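Translocator protein BipD (Burkholderia pseudomallei, PDB 3NFT) is a type III secretion protein required for invasion of epithelial cells and survival within host cells, and probably regulates secretion of the effectors BipB and BipC. Local coordinates at residues A[178-181]-A[182-186]; A[185-188]-A[189-193]; A[194-197]-A[198-202]; A[263-266]-A[267-271]. One frame throughout, in Å; residues are numbered along the deposited sequence.

Interaction 1: A[178-181]-A[182-186]; sequences GKIK and ALIQQ
Ile180 and Ile184, one helical turn apart, meet through a single methyl pair: CG2 of Ile180 lies 3.9 Å from CD1 of Ile184, and the two branched side chains slant across each other. The torsions explain which branches touch. In Ile180 the CG1 arm is anti to the carbonyl carbon (chi1 -61°), which leaves CG2 beside that carbon, on the flank that faces the next turn; Ile184 has nearly the same chi1, and its CG1 arm therefore runs back beside its own N, over the carbonyl oxygen of Ile180, with CG1 3.5 Å from Ile180 O. Leu183 does likewise one residue earlier, resting its CG 3.6 Å from Lys179 O.

Beneath these side chains the backbone supplies four successive i to i+4 hydrogen bonds, the evidence for a regular alpha helix here. Ile184 N gives to Ile180 O at 3.0 Å, with a nearly straight N-H...O angle of 167°, and Gln185 N gives to Lys181 O at 2.9 Å. Ala182 N to Gly178 O and Leu183 N to Lys179 O are slightly longer.

Further out, the backbone N of Lys179 is bonded to Asp238 OD2, so an acidic side chain receives an N-H of the first turn. Helix 177-189, which follows strands 165-168 and 172-175 in the chain, packs the buried Ile180 against Leu161, Tyr164 and Leu235 of the adjoining loops, while Lys181 and Ile184 lie against Arg232 of helix 226-233.

Interaction 2: A[185-188]-A[189-193]; sequences QQVI and DHLPT
Gln185 O takes the backbone N-H of Asp189 at 2.8 Å, the shortest direct hydrogen bond between the two segments, with an N-H...O angle of 156°. The same two residues are joined a second time through their side chains: Gln185 NE2 donates to Asp189 OD2 at 3.1 Å. The acceptor lies in the plane of the amide, but the amide reaches OD2 from above the carboxylate plane, and the two flat groups are turned 46° apart. A bend at chi2 (66°) folds the Gln185 chain over, bringing NE2 to the carboxylate while OE1 is held by Arg232 of helix 226-233. The amide is thus gripped at both ends, which should fix its rotation.

Beyond Asp189 the regular pattern breaks. His190 N bonds to Val187 O at 3.1 Å, three residues back, and the donor stands well above the carbonyl plane. The imidazole edge faces Gln186 O, with CD2 3.0 Å from that oxygen and near the ring plane. Water 1 gives a hydrogen to Ile188 O at 2.6 Å and accepts a weak bond from Leu191 N, so it bridges the two, though weakly on the Leu191 side, just where the helical bonding ends.

Val187 CG1 and Leu191 CD2 approach to 4.2 Å, on a side packed against Val157 and Tyr150 of helix 121-160. An i to i+4 bond giving way to a last i to i+3 bond, then an extended Leu191-Pro192 backbone, marks the C-terminal end of a helix that leads into strand 193-195.

Interaction 3: A[194-197]-A[198-202]; sequences MQLP and KGADI
Leu196 and Ala200 press their CB atoms together at 3.9 Å, and the small methyl of Ala200 fits in against the base of the leucine side chain. The same methyl lies 3.2 Å from Pro197 O, close to the carbonyl oxygen that accepts from its own backbone N. Farther out, the tip of Leu196 meets the tip of Ile202: CD1 of one is 4.0 Å from CD1 of the other, the side chains crossing at a slant. Ile202 reaches back because its chain is bent at chi2 (-53°), which swings CD1 toward the leucine.

The backbone that brings these bumps together is a type II beta turn from Pro197 to Ala200, closed by Ala200 N to Pro197 O at 3.1 Å, a bond bent to 140° at the hydrogen. Gly199 takes the third position with a positive phi of 89°, where a side chain would be jammed against the preceding carbonyl oxygen. The Lys198 side chain is extended beyond CG.

Before the turn, Gln195 folds along its own strand end, and NE2 donates to Leu196 O at 3.0 Å on a lone pair in the carbonyl plane; the same nitrogen also bonds to Ser218 O. The hollow around Leu196 is completed by Val221 and Ile215 of the neighbouring strands and by Trp205, which also touches Ala200. Pro197 rests on Ser135 and Ala139 of helix 121-160, and Asp201 OD1 N-caps helix 202-209 by accepting from Arg204 N.

Interaction 4: A[263-266]-A[267-271]; sequences NDVQ and TLVEK
Within the long helix 244-295, which includes a predicted coiled coil, Thr267 ties itself back to the preceding turn twice through one acceptor. Asn263 O receives the backbone N of Thr267 at 2.9 Å and its hydroxyl OG1, also at 2.9 Å, the two donors arriving from opposite faces of the carbonyl plane. With chi1 at -63°, OG1 sits beside the threonine's own N, and that is what turns the hydroxyl back toward the carbonyl. This is the familiar way in which a threonine inside a helix satisfies its hydroxyl without a partner outside.

Two residues on, Val265 and Val269 occupy another face of the helix. Val269 N donates to Val265 O at 2.8 Å, and Val269 CG2 lies 3.3 Å from the same oxygen while approaching Val265 CG1 at 4.2 Å. This face meets other helices, as expected of a coiled-coil bundle: Val265 packs on Phe151 of helix 121-160, and Val269 on Leu47 and Ile51 of helix 41-56. Leu268 touches Leu147, also of helix 121-160.

Gln266 and Glu270 slant across each other on another flank, their flat ends inclined by 59°; the CG of Gln266 is 3.6 Å from Glu270 OE2, and Glu270 N bonds to Gln266 O at 3.0 Å. Asp264 sends its carboxylate to a salt bridge with Lys227, and Lys271 NZ bonds to Glu208 O.

Interactions 1 and 2 share Gln185 and Gln186 on helix 177-189, their centres 11 Å apart, so Gln185 belongs both to the regular helix and to its C-terminal end. Interaction 3 follows directly in sequence, beginning within strand 193-195, with its centre about 22 Å from that of interaction 2 and about 33 Å from that of interaction 1. Interaction 4 stands apart on helix 244-295: nearest atoms are about 8 Å from interaction 3, about 10 Å from interaction 2 and about 14 Å from interaction 1, without touching. Helix 121-160 is a common neighbour of interactions 2, 3 and 4, being packed by Val187 and Leu191, by Pro197, and by Val265 and Leu268.

Interaction 1: A[178-181]-A[182-186]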
# COMPACT_ATOMS: atom_id res chain seq x y z
N GLY A 178 12.13 -34.67 -42.85
CA GLY A 178 11.79 -33.37 -43.44
C GLY A 178 10.37 -32.91 -43.14
O GLY A 178 10.14 -31.75 -42.81
N LYS A 179 9.43 -33.85 -43.21
CA LYS A 179 8.05 -33.55 -42.89
C LYS A 179 7.97 -33.13 -41.42
O LYS A 179 7.23 -32.21 -41.07
CB LYS A 179 7.17 -34.77 -43.13
CG LYS A 179 7.11 -35.21 -44.60
CD LYS A 179 6.56 -34.14 -45.47
CE LYS A 179 6.49 -34.59 -46.91
NZ LYS A 179 6.02 -36.00 -46.99
N ILE A 180 8.74 -33.82 -40.58
CA ILE A 180 8.73 -33.51 -39.14
C ILE A 180 9.33 -32.14 -38.87
O ILE A 180 8.81 -31.37 -38.08
CB ILE A 180 9.43 -34.60 -38.32
CG1 ILE A 180 8.71 -35.94 -38.51
CG2 ILE A 180 9.45 -34.25 -36.83
CD1 ILE A 180 9.36 -37.13 -37.87
N LYS A 181 10.40 -31.78 -39.60
CA LYS A 181 10.98 -30.45 -39.44
C LYS A 181 9.97 -29.37 -39.74
O LYS A 181 9.92 -28.37 -39.03
CB LYS A 181 12.17 -30.29 -40.39
CG LYS A 181 13.38 -31.09 -40.03
CD LYS A 181 14.43 -31.02 -41.15
CE LYS A 181 15.45 -32.12 -41.06
NZ LYS A 181 16.49 -31.98 -42.14
N ALA A 182 9.17 -29.57 -40.78
CA ALA A 182 8.16 -28.60 -41.17
C ALA A 182 7.09 -28.44 -40.08
O ALA A 182 6.62 -27.31 -39.80
CB ALA A 182 7.52 -28.98 -42.54
N LEU A 183 6.67 -29.55 -39.48
CA LEU A 183 5.72 -29.50 -38.37
C LEU A 183 6.28 -28.70 -37.20
O LEU A 183 5.59 -27.85 -36.63
CB LEU A 183 5.32 -30.92 -37.93
CG LEU A 183 4.46 -31.74 -38.86
CD1 LEU A 183 4.37 -33.19 -38.35
CD2 LEU A 183 3.06 -31.15 -38.94
N ILE A 184 7.53 -28.96 -36.83
CA ILE A 184 8.16 -28.25 -35.74
C ILE A 184 8.31 -26.78 -36.06
O ILE A 184 8.10 -25.92 -35.22
CB ILE A 184 9.49 -28.91 -35.31
CG1 ILE A 184 9.22 -30.33 -34.77
CG2 ILE A 184 10.20 -28.06 -34.24
CD1 ILE A 184 10.41 -31.18 -34.55
N GLN A 185 8.73 -26.45 -37.29
CA GLN A 185 8.87 -25.07 -37.64
C GLN A 185 7.55 -24.32 -37.55
O GLN A 185 7.51 -23.13 -37.16
CB GLN A 185 9.47 -24.98 -39.04
CG GLN A 185 9.91 -23.55 -39.41
CD GLN A 185 11.05 -23.04 -38.54
OE1 GLN A 185 12.08 -23.71 -38.42
NE2 GLN A 185 10.86 -21.87 -37.92
N GLN A 186 6.45 -24.99 -37.87
CA GLN A 186 5.10 -24.41 -37.74
C GLN A 186 4.81 -23.99 -36.30
O GLN A 186 4.25 -22.94 -36.03
CB GLN A 186 4.09 -25.41 -38.27
CG GLN A 186 2.70 -24.96 -38.46
CD GLN A 186 1.89 -25.97 -39.28
OE1 GLN A 186 1.82 -27.17 -38.95
NE2 GLN A 186 1.27 -25.49 -40.35

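Interaction 2: A[185-188]-A[189-193]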
# COMPACT_ATOMS: atom_id res chain seq x y z
N GLN A 185 8.73 -26.45 -37.29
CA GLN A 185 8.87 -25.07 -37.64
C GLN A 185 7.55 -24.32 -37.55
O GLN A 185 7.51 -23.13 -37.16
CB GLN A 185 9.47 -24.98 -39.04
CG GLN A 185 9.91 -23.55 -39.41
CD GLN A 185 11.05 -23.04 -38.54
OE1 GLN A 185 12.08 -23.71 -38.42
NE2 GLN A 185 10.86 -21.87 -37.92
N GLN A 186 6.45 -24.99 -37.87
CA GLN A 186 5.10 -24.41 -37.74
C GLN A 186 4.81 -23.99 -36.30
O GLN A 186 4.25 -22.94 -36.03
CB GLN A 186 4.09 -25.41 -38.27
CG GLN A 186 2.70 -24.96 -38.46
CD GLN A 186 1.89 -25.97 -39.28
OE1 GLN A 186 1.82 -27.17 -38.95
NE2 GLN A 186 1.27 -25.49 -40.35
N VAL A 187 5.23 -24.81 -35.35
CA VAL A 187 5.12 -24.42 -33.96
C VAL A 187 5.99 -23.21 -33.63
O VAL A 187 5.56 -22.29 -32.99
CB VAL A 187 5.47 -25.62 -33.03
CG1 VAL A 187 5.45 -25.17 -31.56
CG2 VAL A 187 4.49 -26.77 -33.32
N ILE A 188 7.24 -23.24 -34.04
CA ILE A 188 8.16 -22.14 -33.75
C ILE A 188 7.58 -20.83 -34.30
O ILE A 188 7.62 -19.77 -33.64
CB ILE A 188 9.57 -22.42 -34.36
CG1 ILE A 188 10.27 -23.59 -33.66
CG2 ILE A 188 10.46 -21.14 -34.32
CD1 ILE A 188 11.59 -24.02 -34.29
N ASP A 189 7.04 -20.91 -35.51
CA ASP A 189 6.50 -19.73 -36.19
C ASP A 189 5.28 -19.14 -35.55
O ASP A 189 4.94 -17.99 -35.80
CB ASP A 189 6.17 -20.04 -37.65
CG ASP A 189 7.41 -20.23 -38.50
OD1 ASP A 189 7.27 -20.76 -39.60
OD2 ASP A 189 8.52 -19.88 -38.05
N HIS A 190 4.59 -19.90 -34.71
CA HIS A 190 3.35 -19.42 -34.14
C HIS A 190 3.34 -19.43 -32.62
O HIS A 190 2.28 -19.44 -31.99
CB HIS A 190 2.19 -20.21 -34.72
CG HIS A 190 2.07 -20.05 -36.21
ND1 HIS A 190 1.43 -18.98 -36.79
CD2 HIS A 190 2.52 -20.82 -37.23
CE1 HIS A 190 1.49 -19.10 -38.11
NE2 HIS A 190 2.13 -20.21 -38.40
N LEU A 191 4.52 -19.34 -32.03
CA LEU A 191 4.60 -19.29 -30.58
C LEU A 191 3.80 -18.11 -30.02
O LEU A 191 3.85 -16.99 -30.56
CB LEU A 191 6.05 -19.21 -30.10
CG LEU A 191 6.86 -20.49 -30.32
CD1 LEU A 191 8.35 -20.24 -30.06
CD2 LEU A 191 6.33 -21.65 -29.45
N PRO A 192 3.02 -18.34 -28.95
CA PRO A 192 2.25 -17.28 -28.32
C PRO A 192 3.13 -16.18 -27.77
O PRO A 192 4.23 -16.44 -27.34
CB PRO A 192 1.55 -18.00 -27.15
CG PRO A 192 1.84 -19.36 -27.27
CD PRO A 192 2.94 -19.61 -28.23
N THR A 193 2.65 -14.96 -27.81
CA THR A 193 3.30 -13.87 -27.10
C THR A 193 2.32 -13.34 -26.07
O THR A 193 1.11 -13.52 -26.19
CB THR A 193 3.73 -12.76 -28.06
OG1 THR A 193 2.57 -12.15 -28.61
CG2 THR A 193 4.60 -13.32 -29.15
O HOH W 1 6.89 -17.31 -33.41

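Interaction 3: A[194-197]-A[198-202]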
# COMPACT_ATOMS: atom_id res chain seq x y z
N MET A 194 2.85 -12.73 -25.02
CA MET A 194 2.04 -12.27 -23.92
C MET A 194 2.45 -10.85 -23.59
O MET A 194 3.60 -10.48 -23.74
CB MET A 194 2.26 -13.19 -22.72
CG MET A 194 1.78 -14.65 -22.94
SD MET A 194 2.95 -15.89 -22.34
CE MET A 194 4.08 -15.95 -23.71
N GLN A 195 1.48 -10.05 -23.15
CA GLN A 195 1.75 -8.68 -22.76
C GLN A 195 1.52 -8.58 -21.27
O GLN A 195 0.43 -8.88 -20.79
CB GLN A 195 0.82 -7.73 -23.50
CG GLN A 195 0.92 -6.29 -23.05
CD GLN A 195 2.27 -5.69 -23.34
OE1 GLN A 195 2.71 -5.68 -24.50
NE2 GLN A 195 2.94 -5.19 -22.31
N LEU A 196 2.55 -8.18 -20.54
CA LEU A 196 2.41 -7.90 -19.11
C LEU A 196 1.54 -6.66 -18.89
O LEU A 196 1.46 -5.78 -19.78
CB LEU A 196 3.79 -7.69 -18.48
CG LEU A 196 4.71 -8.91 -18.39
CD1 LEU A 196 6.12 -8.56 -17.93
CD2 LEU A 196 4.09 -9.93 -17.45
N PRO A 197 0.91 -6.55 -17.72
CA PRO A 197 0.12 -5.35 -17.39
C PRO A 197 0.96 -4.08 -17.50
O PRO A 197 2.18 -4.11 -17.25
CB PRO A 197 -0.30 -5.59 -15.94
CG PRO A 197 -0.20 -7.09 -15.74
CD PRO A 197 0.93 -7.53 -16.61
N LYS A 198 0.34 -2.97 -17.89
CA LYS A 198 1.04 -1.69 -17.90
C LYS A 198 1.52 -1.40 -16.47
O LYS A 198 0.83 -1.72 -15.49
CB LYS A 198 0.13 -0.56 -18.41
CG LYS A 198 0.91 0.68 -18.84
CD LYS A 198 0.01 1.74 -19.47
CE LYS A 198 0.84 2.94 -19.96
NZ LYS A 198 0.01 4.04 -20.56
N GLY A 199 2.72 -0.85 -16.36
CA GLY A 199 3.34 -0.59 -15.05
C GLY A 199 4.16 -1.75 -14.49
O GLY A 199 4.76 -1.62 -13.42
N ALA A 200 4.21 -2.87 -15.21
CA ALA A 200 4.91 -4.05 -14.70
C ALA A 200 6.41 -3.79 -14.54
O ALA A 200 7.02 -3.12 -15.36
CB ALA A 200 4.64 -5.26 -15.59
N ASP A 201 6.99 -4.31 -13.47
CA ASP A 201 8.41 -4.18 -13.19
C ASP A 201 9.11 -5.23 -14.03
O ASP A 201 9.13 -6.42 -13.69
CB ASP A 201 8.65 -4.37 -11.69
CG ASP A 201 10.10 -4.18 -11.26
OD1 ASP A 201 11.03 -4.36 -12.08
OD2 ASP A 201 10.30 -3.88 -10.06
N ILE A 202 9.69 -4.81 -15.15
CA ILE A 202 10.23 -5.76 -16.12
C ILE A 202 11.40 -6.57 -15.57
O ILE A 202 11.50 -7.77 -15.82
CB ILE A 202 10.66 -5.04 -17.42
CG1 ILE A 202 9.46 -4.37 -18.08
CG2 ILE A 202 11.36 -6.01 -18.37
CD1 ILE A 202 8.29 -5.25 -18.32

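Interaction 4: A[263-266]-A[267-271]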
# COMPACT_ATOMS: atom_id res chain seq x y z
N ASN A 263 10.25 -29.70 -17.93
CA ASN A 263 10.80 -29.09 -16.73
C ASN A 263 10.56 -27.59 -16.66
O ASN A 263 10.27 -27.05 -15.61
CB ASN A 263 12.29 -29.37 -16.59
CG ASN A 263 12.81 -28.95 -15.24
OD1 ASN A 263 13.31 -27.84 -15.08
ND2 ASN A 263 12.59 -29.80 -14.24
N ASP A 264 10.65 -26.91 -17.79
CA ASP A 264 10.39 -25.48 -17.83
C ASP A 264 8.98 -25.18 -17.36
O ASP A 264 8.74 -24.25 -16.60
CB ASP A 264 10.56 -24.93 -19.25
CG ASP A 264 11.99 -24.94 -19.74
OD1 ASP A 264 12.92 -24.93 -18.91
OD2 ASP A 264 12.16 -24.98 -20.98
N VAL A 265 8.04 -25.99 -17.85
CA VAL A 265 6.63 -25.79 -17.54
C VAL A 265 6.34 -26.20 -16.10
O VAL A 265 5.63 -25.47 -15.40
CB VAL A 265 5.74 -26.49 -18.54
CG1 VAL A 265 4.26 -26.40 -18.13
CG2 VAL A 265 5.92 -25.83 -19.92
N GLN A 266 6.90 -27.32 -15.65
CA GLN A 266 6.79 -27.69 -14.23
C GLN A 266 7.25 -26.56 -13.33
O GLN A 266 6.61 -26.23 -12.31
CB GLN A 266 7.60 -28.94 -13.93
CG GLN A 266 7.61 -29.37 -12.45
CD GLN A 266 6.30 -29.98 -11.99
OE1 GLN A 266 5.79 -29.65 -10.90
NE2 GLN A 266 5.77 -30.91 -12.76
N THR A 267 8.41 -25.99 -13.66
CA THR A 267 8.96 -24.87 -12.89
C THR A 267 8.00 -23.69 -12.85
O THR A 267 7.70 -23.11 -11.79
CB THR A 267 10.35 -24.48 -13.47
OG1 THR A 267 11.21 -25.60 -13.31
CG2 THR A 267 10.91 -23.23 -12.75
N LEU A 268 7.46 -23.32 -14.01
CA LEU A 268 6.57 -22.19 -14.04
C LEU A 268 5.23 -22.48 -13.31
O LEU A 268 4.66 -21.61 -12.66
CB LEU A 268 6.41 -21.72 -15.50
CG LEU A 268 7.51 -20.70 -15.96
CD1 LEU A 268 8.90 -20.82 -15.34
CD2 LEU A 268 7.68 -20.68 -17.49
N VAL A 269 4.77 -23.73 -13.36
CA VAL A 269 3.55 -24.10 -12.64
C VAL A 269 3.80 -24.00 -11.12
O VAL A 269 2.92 -23.62 -10.35
CB VAL A 269 3.05 -25.49 -13.07
CG1 VAL A 269 1.99 -26.02 -12.13
CG2 VAL A 269 2.51 -25.44 -14.49
N GLU A 270 4.99 -24.35 -10.68
CA GLU A 270 5.34 -24.18 -9.26
C GLU A 270 5.33 -22.71 -8.84
O GLU A 270 4.91 -22.34 -7.76
CB GLU A 270 6.69 -24.83 -8.98
CG GLU A 270 6.63 -26.34 -8.96
CD GLU A 270 7.98 -27.02 -9.01
OE1 GLU A 270 9.03 -26.33 -8.99
OE2 GLU A 270 7.98 -28.26 -9.08
N LYS A 271 5.81 -21.83 -9.73
CA LYS A 271 5.81 -20.42 -9.44
C LYS A 271 4.38 -19.87 -9.43
O LYS A 271 4.06 -19.03 -8.60
CB LYS A 271 6.68 -19.68 -10.46
CG LYS A 271 8.12 -20.08 -10.41
CD LYS A 271 8.87 -19.41 -11.52
CE LYS A 271 10.34 -19.67 -11.41
NZ LYS A 271 11.00 -19.29 -12.69